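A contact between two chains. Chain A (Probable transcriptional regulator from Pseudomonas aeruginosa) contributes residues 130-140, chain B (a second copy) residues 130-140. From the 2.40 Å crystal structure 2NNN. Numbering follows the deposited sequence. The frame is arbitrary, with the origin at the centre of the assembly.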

# COMPACT_ATOMS: atom_id res chain seq x y z
N GLU A 130 -4.15 8.41 18.56
CA GLU A 130 -3.38 9.66 18.53
C GLU A 130 -1.86 9.43 18.48
O GLU A 130 -1.15 10.07 17.70
CB GLU A 130 -3.78 10.54 19.73
CG GLU A 130 -3.47 12.03 19.58
CD GLU A 130 -2.09 12.44 20.12
OE1 GLU A 130 -1.53 11.73 20.99
OE2 GLU A 130 -1.56 13.50 19.68
N THR A 131 -1.37 8.51 19.32
CA THR A 131 0.03 8.11 19.30
C THR A 131 0.40 7.54 17.94
O THR A 131 1.42 7.90 17.37
CB THR A 131 0.31 7.04 20.38
OG1 THR A 131 -0.09 7.53 21.66
CG2 THR A 131 1.79 6.67 20.41
N LEU A 132 -0.43 6.64 17.42
CA LEU A 132 -0.15 5.99 16.14
C LEU A 132 -0.13 6.99 14.99
O LEU A 132 0.80 6.99 14.20
CB LEU A 132 -1.15 4.86 15.85
CG LEU A 132 -1.01 4.26 14.45
CD1 LEU A 132 0.11 3.21 14.37
CD2 LEU A 132 -2.33 3.68 14.02
N ARG A 133 -1.15 7.84 14.91
CA ARG A 133 -1.22 8.86 13.87
C ARG A 133 0.03 9.75 13.86
O ARG A 133 0.57 10.06 12.79
CB ARG A 133 -2.49 9.70 14.03
CG ARG A 133 -3.15 10.15 12.71
CD ARG A 133 -4.47 10.93 12.92
NE ARG A 133 -5.29 10.38 14.01
CZ ARG A 133 -6.47 9.79 13.85
NH1 ARG A 133 -7.02 9.66 12.64
NH2 ARG A 133 -7.11 9.33 14.92
N GLY A 134 0.50 10.14 15.06
CA GLY A 134 1.70 10.96 15.23
C GLY A 134 2.99 10.27 14.80
O GLY A 134 3.79 10.83 14.05
N LEU A 135 3.19 9.05 15.29
CA LEU A 135 4.31 8.19 14.89
C LEU A 135 4.30 7.89 13.39
O LEU A 135 5.33 8.01 12.72
CB LEU A 135 4.28 6.90 15.71
CG LEU A 135 5.08 6.76 17.02
CD1 LEU A 135 5.20 8.06 17.83
CD2 LEU A 135 4.52 5.63 17.88
N LEU A 136 3.14 7.53 12.85
CA LEU A 136 2.99 7.20 11.43
C LEU A 136 3.11 8.44 10.51
O LEU A 136 3.58 8.32 9.38
CB LEU A 136 1.67 6.45 11.21
CG LEU A 136 1.50 5.42 10.09
CD1 LEU A 136 2.55 4.29 10.13
CD2 LEU A 136 0.10 4.83 10.09
N ALA A 137 2.73 9.61 11.00
CA ALA A 137 2.88 10.86 10.24
C ALA A 137 4.35 11.16 9.92
O ALA A 137 4.67 11.76 8.88
CB ALA A 137 2.28 12.03 10.99
N ARG A 138 5.22 10.73 10.83
CA ARG A 138 6.65 10.90 10.72
C ARG A 138 7.28 9.89 9.76
O ARG A 138 8.48 9.97 9.48
CB ARG A 138 7.28 10.79 12.12
CG ARG A 138 6.94 11.98 13.06
CD ARG A 138 7.17 11.64 14.54
NE ARG A 138 8.57 11.36 14.83
CZ ARG A 138 9.03 10.94 16.01
NH1 ARG A 138 8.20 10.78 17.03
NH2 ARG A 138 10.33 10.70 16.17
N LEU A 139 6.48 8.93 9.27
CA LEU A 139 6.96 7.90 8.34
C LEU A 139 6.39 8.07 6.93
O LEU A 139 6.61 7.23 6.05
CB LEU A 139 6.64 6.50 8.86
CG LEU A 139 7.31 6.01 10.15
CD1 LEU A 139 7.26 4.49 10.17
CD2 LEU A 139 8.75 6.50 10.29
N ILE A 140 5.65 9.15 6.74
CA ILE A 140 5.03 9.50 5.47
C ILE A 140 6.08 9.89 4.43
O ILE A 140 5.91 9.71 3.23
CB ILE A 140 3.93 10.59 5.72
CG1 ILE A 140 2.55 9.96 5.57
CG2 ILE A 140 4.08 11.85 4.85
CD1 ILE A 140 2.37 8.75 6.42
OXT ILE A 140 7.14 10.38 4.79
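Chain B (130-140) ETLRGLLARLI

Chain B repeats chain A's backbone conformation: a helix that enters the stretch from earlier in the chain, then a short non-helical tail reaching the C-terminal carboxylate of I140(B). The two helices cross at -117°, nearer antiparallel than parallel, with their axes 10.0 Å apart at closest approach. The register pairs like with like: the CA atoms of L132(A) and L132(B) lie 6.5 Å apart.

L132(B) is the centrepiece, and with its mate it covers the most surface. Its CA-to-CB bond points sideways, yet chi1 t and chi2 p carry the end of the side chain nearer to chain A. There CD1 of L132(B) meets CD1 of L132(A) at 3.8 Å, CB of L135(A) at 3.9 Å and CD1 of L136(A) at 3.9 Å, while CD2 of L132(B) packs on CD1 of L139(A) at 3.5 Å. The L139 and L135 contacts recur in reverse, CD1 of L139(B) lying 3.5 Å from CD2 of L132(A); the L136 contact does not, for CD1 of L132(A) comes to 4.2 Å from CG of L136(B), whose rotamer differs from that of L136(A).

L135(B) comes next, its CA-to-CB bond pointing toward chain A. Its CB touches CD1 of L132(A) at 3.8 Å, and its CD2 reaches CG2 of T131(A) at 3.9 Å. No hydrogen bond crosses, so fit between apolar groups makes this contact. The CA-to-CB bond of R133(B) points away, and its side chain makes no contact with the chain A stretch.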

# COMPACT_ATOMS: atom_id res chain seq x y z
N GLU B 130 9.41 0.41 18.56
CA GLU B 130 8.71 -0.66 19.31
C GLU B 130 7.22 -0.35 19.55
O GLU B 130 6.36 -1.22 19.34
CB GLU B 130 9.41 -0.95 20.65
CG GLU B 130 10.87 -1.43 20.53
CD GLU B 130 11.54 -1.68 21.89
OE1 GLU B 130 10.86 -2.15 22.83
OE2 GLU B 130 12.76 -1.40 22.01
N THR B 131 6.93 0.87 20.00
CA THR B 131 5.56 1.34 20.19
C THR B 131 4.81 1.27 18.86
O THR B 131 3.71 0.73 18.80
CB THR B 131 5.52 2.79 20.73
OG1 THR B 131 6.26 2.88 21.94
CG2 THR B 131 4.08 3.25 20.97
N LEU B 132 5.41 1.81 17.80
CA LEU B 132 4.77 1.82 16.49
C LEU B 132 4.57 0.41 15.92
O LEU B 132 3.51 0.10 15.41
CB LEU B 132 5.55 2.70 15.49
CG LEU B 132 5.03 2.61 14.05
CD1 LEU B 132 3.85 3.55 13.78
CD2 LEU B 132 6.16 2.85 13.08
N ARG B 133 5.59 -0.43 16.04
CA ARG B 133 5.48 -1.81 15.57
C ARG B 133 4.32 -2.54 16.26
O ARG B 133 3.60 -3.30 15.61
CB ARG B 133 6.80 -2.57 15.77
CG ARG B 133 7.13 -3.57 14.64
CD ARG B 133 8.42 -4.36 14.91
NE ARG B 133 9.50 -3.51 15.43
CZ ARG B 133 10.49 -3.00 14.70
NH1 ARG B 133 10.57 -3.24 13.39
NH2 ARG B 133 11.41 -2.25 15.29
N GLY B 134 4.14 -2.28 17.57
CA GLY B 134 3.06 -2.86 18.37
C GLY B 134 1.67 -2.35 18.00
O GLY B 134 0.76 -3.12 17.73
N LEU B 135 1.53 -1.02 18.00
CA LEU B 135 0.33 -0.35 17.49
C LEU B 135 -0.08 -0.79 16.07
O LEU B 135 -1.25 -1.11 15.83
CB LEU B 135 0.53 1.17 17.58
CG LEU B 135 -0.00 1.91 18.82
CD1 LEU B 135 -0.12 1.05 20.09
CD2 LEU B 135 0.81 3.17 19.10
N LEU B 136 0.87 -0.83 15.15
CA LEU B 136 0.60 -1.22 13.76
C LEU B 136 0.23 -2.70 13.62
O LEU B 136 -0.67 -3.05 12.84
CB LEU B 136 1.79 -0.90 12.85
CG LEU B 136 1.76 0.26 11.86
CD1 LEU B 136 2.92 0.10 10.87
CD2 LEU B 136 0.44 0.38 11.08
N ALA B 137 0.90 -3.57 14.37
CA ALA B 137 0.62 -5.01 14.36
C ALA B 137 -0.87 -5.30 14.51
O ALA B 137 -1.38 -6.31 13.98
CB ALA B 137 1.39 -5.71 15.47
N ARG B 138 -1.54 -4.43 15.26
CA ARG B 138 -2.93 -4.59 15.62
C ARG B 138 -3.88 -4.03 14.56
O ARG B 138 -5.10 -4.19 14.67
CB ARG B 138 -3.18 -3.93 16.98
CG ARG B 138 -2.53 -4.70 18.16
CD ARG B 138 -2.33 -3.81 19.39
NE ARG B 138 -3.60 -3.30 19.90
CZ ARG B 138 -3.72 -2.30 20.78
NH1 ARG B 138 -2.63 -1.71 21.26
NH2 ARG B 138 -4.92 -1.90 21.17
N LEU B 139 -3.30 -3.39 13.54
CA LEU B 139 -4.04 -2.85 12.41
C LEU B 139 -3.84 -3.68 11.16
O LEU B 139 -4.36 -3.36 10.09
CB LEU B 139 -3.63 -1.39 12.14
CG LEU B 139 -3.98 -0.34 13.20
CD1 LEU B 139 -4.01 1.03 12.56
CD2 LEU B 139 -5.31 -0.65 13.89
N ILE B 140 -3.08 -4.76 11.31
CA ILE B 140 -2.83 -5.73 10.24
C ILE B 140 -4.10 -6.46 9.85
O ILE B 140 -4.28 -6.88 8.71
CB ILE B 140 -1.67 -6.68 10.67
CG1 ILE B 140 -0.37 -6.26 10.00
CG2 ILE B 140 -1.96 -8.15 10.39
CD1 ILE B 140 -0.14 -4.78 10.03
OXT ILE B 140 -5.00 -6.63 10.67